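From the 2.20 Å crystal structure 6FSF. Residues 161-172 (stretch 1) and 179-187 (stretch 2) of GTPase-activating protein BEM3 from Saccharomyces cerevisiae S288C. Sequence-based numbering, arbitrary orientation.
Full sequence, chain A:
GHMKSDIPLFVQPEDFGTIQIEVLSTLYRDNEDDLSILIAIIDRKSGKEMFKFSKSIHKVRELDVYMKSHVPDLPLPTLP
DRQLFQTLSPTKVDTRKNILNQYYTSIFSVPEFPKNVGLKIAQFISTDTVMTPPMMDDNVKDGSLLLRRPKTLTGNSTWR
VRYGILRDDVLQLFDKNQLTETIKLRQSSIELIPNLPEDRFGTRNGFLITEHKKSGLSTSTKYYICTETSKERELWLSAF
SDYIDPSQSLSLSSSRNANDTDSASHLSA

Stretch 1 (161-172) VRYGILRDDVLQ
Stretch 2 179-187: LTETIKLRQ

Leu-171, Ile-183, Leu-185 and Leu-166 form the apolar centre: Leu-171 CB lies 4.1 Å from Ile-183 CB and 4.0 Å from Leu-185 CD1, which also sits 4.0 Å from Leu-166 CD1. Leu-171 (chi1 t, chi2 p) and Ile-183 (m, m) share one sheet face; Leu-185 (chi1 -92°, chi2 73°) reaches in from beyond the strand end, where residues 185-187 adopt helical phi/psi. Around this centre, strand 161-167 turns through Asp-168 (phi/psi 55/-105) and Asp-169 (-124/37) into strand 170-172, which runs antiparallel to strand 179-184 (168°, axes 4.7 Å apart). Leu-171 and Ile-183 are the hydrogen-bonded pair, Leu-171 N to Ile-183 O 2.8 Å and Ile-183 N to Leu-171 O 2.7 Å; Val-170 with Lys-184 and Gln-172 with Thr-182 flank it as non-hydrogen-bonded pairs, CA-CA 4.8 and 4.6 Å, with side chains on the other face. The hydrogen bond from Leu-185 N to Asp-169 O (3.3 Å, 161°) carries the pairing one step past the last bridge, into residues that are no longer strand. Farther out, the Arg-186 guanidinium lays one face over Asp-169 CB, NH2 3.3 Å away, so its N-H groups do not point at the carboxylate: Asp-169 OD2 and Arg-186 NE, 4.1 Å apart, are near as charges only. At the opposite end, Arg-162 (m, m, 122°, 93°) makes a salt bridge, NH1 to Glu-181 OE2 3.2 Å, near the guanidinium plane; Thr-180 OG1 donates to that same OE2 at a very short 2.4 Å.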

# COMPACT_ATOMS: atom_id res chain seq x y z
N VAL A 161 -5.43 -5.67 -10.20
CA VAL A 161 -4.14 -5.09 -9.83
C VAL A 161 -3.19 -5.21 -11.01
O VAL A 161 -3.03 -6.29 -11.59
CB VAL A 161 -3.57 -5.78 -8.58
CG1 VAL A 161 -2.23 -5.18 -8.21
CG2 VAL A 161 -4.56 -5.68 -7.43
N ARG A 162 -2.54 -4.10 -11.36
CA ARG A 162 -1.54 -4.07 -12.42
C ARG A 162 -0.31 -3.33 -11.91
O ARG A 162 -0.40 -2.46 -11.04
CB ARG A 162 -2.07 -3.38 -13.69
CG ARG A 162 -3.08 -4.20 -14.47
CD ARG A 162 -2.42 -5.41 -15.09
NE ARG A 162 -3.04 -6.66 -14.66
CZ ARG A 162 -4.03 -7.26 -15.31
NH1 ARG A 162 -4.50 -6.74 -16.43
NH2 ARG A 162 -4.54 -8.39 -14.85
N TYR A 163 0.84 -3.68 -12.47
CA TYR A 163 2.08 -2.96 -12.21
C TYR A 163 2.46 -2.21 -13.48
O TYR A 163 2.67 -2.83 -14.53
CB TYR A 163 3.20 -3.91 -11.78
CG TYR A 163 4.52 -3.20 -11.57
CD1 TYR A 163 5.66 -3.60 -12.25
CD2 TYR A 163 4.62 -2.13 -10.68
CE1 TYR A 163 6.86 -2.95 -12.06
CE2 TYR A 163 5.82 -1.48 -10.49
CZ TYR A 163 6.94 -1.89 -11.18
OH TYR A 163 8.14 -1.25 -10.99
N GLY A 164 2.53 -0.89 -13.38
CA GLY A 164 2.77 -0.04 -14.54
C GLY A 164 4.22 0.40 -14.63
O GLY A 164 4.84 0.77 -13.62
N ILE A 165 4.76 0.36 -15.84
CA ILE A 165 6.10 0.86 -16.14
C ILE A 165 5.99 1.83 -17.31
O ILE A 165 5.50 1.46 -18.38
CB ILE A 165 7.08 -0.27 -16.49
CG1 ILE A 165 7.31 -1.18 -15.28
CG2 ILE A 165 8.41 0.30 -16.96
CD1 ILE A 165 8.24 -0.58 -14.23
N LEU A 166 6.43 3.06 -17.10
CA LEU A 166 6.51 4.04 -18.17
C LEU A 166 7.86 3.91 -18.86
O LEU A 166 8.91 4.16 -18.25
CB LEU A 166 6.31 5.46 -17.65
CG LEU A 166 6.10 6.55 -18.71
CD1 LEU A 166 5.11 6.08 -19.76
CD2 LEU A 166 5.65 7.86 -18.09
N ARG A 167 7.84 3.49 -20.12
CA ARG A 167 9.05 3.30 -20.91
C ARG A 167 9.06 4.32 -22.05
O ARG A 167 8.19 4.27 -22.93
CB ARG A 167 9.14 1.88 -21.47
CG ARG A 167 10.36 1.65 -22.33
CD ARG A 167 10.39 0.24 -22.91
NE ARG A 167 11.65 -0.01 -23.63
CZ ARG A 167 11.94 -1.16 -24.24
NH1 ARG A 167 13.10 -1.30 -24.86
NH2 ARG A 167 11.06 -2.16 -24.23
N ASP A 168 10.04 5.23 -22.02
CA ASP A 168 10.11 6.34 -22.97
C ASP A 168 8.80 7.12 -22.93
O ASP A 168 8.56 7.87 -21.98
CB ASP A 168 10.43 5.83 -24.37
CG ASP A 168 11.76 5.10 -24.44
OD1 ASP A 168 12.81 5.78 -24.52
OD2 ASP A 168 11.77 3.86 -24.40
N ASP A 169 7.96 6.96 -23.95
CA ASP A 169 6.61 7.51 -23.99
C ASP A 169 5.59 6.41 -24.22
O ASP A 169 4.61 6.58 -24.95
CB ASP A 169 6.50 8.58 -25.08
CG ASP A 169 6.73 9.98 -24.56
OD1 ASP A 169 7.34 10.14 -23.48
OD2 ASP A 169 6.30 10.94 -25.24
N VAL A 170 5.84 5.25 -23.62
CA VAL A 170 4.98 4.08 -23.76
C VAL A 170 4.76 3.48 -22.38
O VAL A 170 5.72 3.30 -21.62
CB VAL A 170 5.60 3.04 -24.72
CG1 VAL A 170 4.86 1.71 -24.64
CG2 VAL A 170 5.60 3.57 -26.15
N LEU A 171 3.51 3.19 -22.05
CA LEU A 171 3.15 2.60 -20.76
C LEU A 171 3.00 1.10 -20.91
O LEU A 171 2.38 0.62 -21.87
CB LEU A 171 1.85 3.22 -20.23
CG LEU A 171 1.26 2.61 -18.96
CD1 LEU A 171 2.29 2.60 -17.85
CD2 LEU A 171 0.01 3.36 -18.54
N GLN A 172 3.57 0.35 -19.97
CA GLN A 172 3.48 -1.10 -19.96
C GLN A 172 2.84 -1.56 -18.65
O GLN A 172 3.22 -1.09 -17.58
CB GLN A 172 4.86 -1.75 -20.12
CG GLN A 172 5.60 -1.33 -21.38
CD GLN A 172 6.55 -2.39 -21.88
OE1 GLN A 172 6.60 -3.50 -21.35
NE2 GLN A 172 7.32 -2.06 -22.92
N LEU A 179 3.36 -9.33 -19.39
CA LEU A 179 2.79 -8.25 -20.18
C LEU A 179 1.37 -8.58 -20.60
O LEU A 179 1.15 -9.51 -21.39
CB LEU A 179 3.66 -7.96 -21.41
CG LEU A 179 4.64 -6.79 -21.32
CD1 LEU A 179 5.53 -6.73 -22.55
CD2 LEU A 179 3.91 -5.47 -21.11
N THR A 180 0.40 -7.83 -20.07
CA THR A 180 -0.99 -7.96 -20.46
C THR A 180 -1.55 -6.74 -21.18
O THR A 180 -2.57 -6.86 -21.86
CB THR A 180 -1.88 -8.25 -19.23
OG1 THR A 180 -1.81 -7.15 -18.31
CG2 THR A 180 -1.42 -9.52 -18.53
N GLU A 181 -0.89 -5.59 -21.08
CA GLU A 181 -1.33 -4.37 -21.75
C GLU A 181 -0.11 -3.52 -22.10
O GLU A 181 0.85 -3.47 -21.33
CB GLU A 181 -2.30 -3.56 -20.88
CG GLU A 181 -3.73 -4.10 -20.78
CD GLU A 181 -3.94 -5.01 -19.58
OE1 GLU A 181 -5.05 -5.58 -19.45
OE2 GLU A 181 -3.01 -5.15 -18.76
N THR A 182 -0.17 -2.85 -23.25
CA THR A 182 0.90 -1.97 -23.71
C THR A 182 0.27 -0.78 -24.40
O THR A 182 -0.59 -0.95 -25.28
CB THR A 182 1.87 -2.71 -24.65
OG1 THR A 182 2.24 -3.97 -24.07
CG2 THR A 182 3.13 -1.90 -24.89
N ILE A 183 0.67 0.43 -24.01
CA ILE A 183 -0.06 1.65 -24.36
C ILE A 183 0.88 2.71 -24.93
O ILE A 183 1.95 2.97 -24.38
CB ILE A 183 -0.83 2.19 -23.15
CG1 ILE A 183 -2.07 1.34 -22.93
CG2 ILE A 183 -1.24 3.64 -23.36
CD1 ILE A 183 -2.80 1.05 -24.25
N LYS A 184 0.46 3.32 -26.04
CA LYS A 184 1.15 4.46 -26.62
C LYS A 184 0.54 5.75 -26.07
O LYS A 184 -0.68 5.95 -26.16
CB LYS A 184 1.03 4.44 -28.14
CG LYS A 184 2.10 3.64 -28.86
CD LYS A 184 1.74 3.53 -30.33
CE LYS A 184 2.97 3.61 -31.22
NZ LYS A 184 2.57 3.58 -32.66
N LEU A 185 1.38 6.62 -25.50
CA LEU A 185 0.88 7.89 -24.99
C LEU A 185 0.67 8.90 -26.11
O LEU A 185 -0.18 9.79 -25.97
CB LEU A 185 1.84 8.47 -23.95
CG LEU A 185 1.58 8.12 -22.48
CD1 LEU A 185 1.95 6.67 -22.19
CD2 LEU A 185 2.34 9.07 -21.57
N ARG A 186 1.42 8.79 -27.21
CA ARG A 186 1.27 9.75 -28.30
C ARG A 186 -0.06 9.57 -29.02
O ARG A 186 -0.59 10.54 -29.59
CB ARG A 186 2.43 9.62 -29.28
CG ARG A 186 3.79 9.84 -28.64
CD ARG A 186 4.90 9.64 -29.66
NE ARG A 186 6.17 9.31 -29.02
CZ ARG A 186 6.52 8.09 -28.65
NH1 ARG A 186 5.70 7.07 -28.85
NH2 ARG A 186 7.70 7.88 -28.07
N GLN A 187 -0.61 8.36 -29.03
CA GLN A 187 -1.89 8.11 -29.68
C GLN A 187 -3.08 8.42 -28.77
O GLN A 187 -4.21 8.52 -29.26
CB GLN A 187 -1.98 6.66 -30.14
CG GLN A 187 -0.92 6.22 -31.15
CD GLN A 187 -1.23 6.70 -32.56
OE1 GLN A 187 -1.43 7.90 -32.79
NE2 GLN A 187 -1.26 5.77 -33.51